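Local atomic coordinates of flavin adenine dinucleotide synthase (Saccharomyces cerevisiae, PDB entry 2WSI), a protein that catalyses the transfer of an adenylyl group from ATP to FMN, forming the coenzyme FAD and releasing diphosphate. Residues M9-T14 and Y73-W78. Residues are numbered along the deposited sequence; the frame is centred on the assembly and turned at random.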
# COMPACT_ATOMS: atom_id res chain seq x y z
N MET A 9 -2.86 -16.45 0.96
CA MET A 9 -1.44 -16.12 0.90
C MET A 9 -1.12 -14.93 1.82
O MET A 9 -0.19 -14.99 2.64
CB MET A 9 -1.00 -15.82 -0.55
CG MET A 9 0.53 -15.43 -0.66
SD MET A 9 1.07 -14.93 -2.34
CE MET A 9 0.26 -13.31 -2.44
N CYS A 10 -1.88 -13.84 1.71
CA CYS A 10 -1.60 -12.65 2.51
C CYS A 10 -1.81 -12.96 4.01
O CYS A 10 -1.09 -12.47 4.89
CB CYS A 10 -2.52 -11.52 2.05
SG CYS A 10 -2.00 -10.87 0.41
N TYR A 11 -2.78 -13.80 4.29
CA TYR A 11 -3.01 -14.27 5.64
C TYR A 11 -1.77 -14.98 6.18
O TYR A 11 -1.38 -14.75 7.33
CB TYR A 11 -4.23 -15.20 5.72
CG TYR A 11 -4.38 -15.79 7.10
CD1 TYR A 11 -5.00 -15.06 8.13
CD2 TYR A 11 -3.90 -17.06 7.39
CE1 TYR A 11 -5.11 -15.59 9.43
CE2 TYR A 11 -4.01 -17.60 8.68
CZ TYR A 11 -4.62 -16.87 9.69
OH TYR A 11 -4.76 -17.40 10.95
N GLU A 12 -1.16 -15.84 5.36
CA GLU A 12 0.03 -16.58 5.81
C GLU A 12 1.18 -15.60 6.04
O GLU A 12 1.95 -15.75 6.99
CB GLU A 12 0.47 -17.64 4.78
CG GLU A 12 -0.55 -18.76 4.57
CD GLU A 12 -0.07 -19.84 3.59
OE1 GLU A 12 0.97 -19.64 2.91
OE2 GLU A 12 -0.73 -20.89 3.49
N ILE A 13 1.29 -14.60 5.17
CA ILE A 13 2.38 -13.64 5.27
C ILE A 13 2.27 -12.86 6.56
O ILE A 13 3.24 -12.66 7.27
CB ILE A 13 2.40 -12.69 4.04
CG1 ILE A 13 2.92 -13.46 2.81
CG2 ILE A 13 3.30 -11.47 4.28
CD1 ILE A 13 2.79 -12.69 1.47
N THR A 14 1.07 -12.40 6.85
CA THR A 14 0.85 -11.56 7.99
C THR A 14 1.02 -12.39 9.26
O THR A 14 1.68 -11.98 10.19
CB THR A 14 -0.55 -10.92 7.88
OG1 THR A 14 -0.62 -10.18 6.65
CG2 THR A 14 -0.80 -9.98 9.05
N TYR A 73 -5.42 -6.10 4.19
CA TYR A 73 -6.84 -6.16 3.90
C TYR A 73 -7.20 -7.57 3.42
O TYR A 73 -8.18 -8.16 3.87
CB TYR A 73 -7.15 -5.15 2.80
CG TYR A 73 -8.62 -4.88 2.56
CD1 TYR A 73 -9.30 -3.94 3.35
CD2 TYR A 73 -9.32 -5.50 1.55
CE1 TYR A 73 -10.61 -3.63 3.13
CE2 TYR A 73 -10.67 -5.22 1.31
CZ TYR A 73 -11.31 -4.26 2.12
OH TYR A 73 -12.63 -3.91 1.93
N LEU A 74 -6.37 -8.11 2.53
CA LEU A 74 -6.59 -9.47 2.01
C LEU A 74 -6.43 -10.48 3.12
O LEU A 74 -7.19 -11.44 3.20
CB LEU A 74 -5.60 -9.78 0.86
CG LEU A 74 -5.98 -9.02 -0.43
CD1 LEU A 74 -4.84 -9.03 -1.42
CD2 LEU A 74 -7.27 -9.60 -1.02
N SER A 75 -5.44 -10.28 3.98
CA SER A 75 -5.32 -11.14 5.15
C SER A 75 -6.60 -11.14 5.99
O SER A 75 -7.09 -12.21 6.41
CB SER A 75 -4.13 -10.70 6.00
OG SER A 75 -4.05 -11.52 7.15
N CYS A 76 -7.15 -9.97 6.24
CA CYS A 76 -8.41 -9.86 7.00
C CYS A 76 -9.61 -10.41 6.23
O CYS A 76 -10.59 -10.90 6.83
CB CYS A 76 -8.67 -8.41 7.38
SG CYS A 76 -7.48 -7.84 8.61
N LEU A 77 -9.54 -10.33 4.91
CA LEU A 77 -10.63 -10.89 4.09
C LEU A 77 -10.69 -12.42 4.28
O LEU A 77 -11.78 -13.03 4.38
CB LEU A 77 -10.42 -10.50 2.62
CG LEU A 77 -11.50 -10.97 1.66
CD1 LEU A 77 -12.82 -10.39 2.10
CD2 LEU A 77 -11.17 -10.59 0.20
N TRP A 78 -9.53 -13.04 4.33
CA TRP A 78 -9.45 -14.48 4.57
C TRP A 78 -10.13 -14.80 5.92
O TRP A 78 -11.04 -15.64 6.01
CB TRP A 78 -8.00 -14.92 4.60
CG TRP A 78 -7.80 -16.40 4.76
CD1 TRP A 78 -7.19 -17.06 5.82
CD2 TRP A 78 -8.17 -17.42 3.82
NE1 TRP A 78 -7.17 -18.42 5.59
CE2 TRP A 78 -7.76 -18.67 4.37
CE3 TRP A 78 -8.83 -17.41 2.58
CZ2 TRP A 78 -8.00 -19.89 3.71
CZ3 TRP A 78 -9.06 -18.62 1.94
CH2 TRP A 78 -8.64 -19.84 2.50
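Tyr-11 and Trp-78 meet where the N-terminal helix 3-18 crosses helix 64-87 of the PAPS-reductase-type domain. Trp-78 brings CD1 of its five-membered ring over one face of the Tyr-11 ring, 3.3 Å from CG, with the planes inclined at 45°. CG anti to the backbone N (chi1 174°) sets that Tyr-11 atom against the indole, and the two side chains cross at about a right angle. Alongside, Ser-75 illustrates how small residues let helices come close: its CA lies 3.9 Å from Tyr-11 CA, its OG 3.3 Å from the same atom, and its CB 3.6 Å from Thr-14 OG1. Cys-10 CB packs on Leu-74 CB at 3.7 Å, while SG also touches Leu-74 CD1. Thr-14 turns its hydroxyl back to donate to Cys-10 O (2.9 Å), which Thr-14 N reaches from the opposite face of the carbonyl plane. An alanine at Tyr-11 would probably open a gap over Trp-78 CD1, leaving the indole more dependent on neighbours such as Phe-82, which meets it edge-to-face. The FAD site is remote, about 14 Å from the Leu-74 side chain. With the axes of segments 9-14 and 73-78 approaching to 7.4 Å, the joint depends on van der Waals fit, the threonine hydroxyl being satisfied within its own helix.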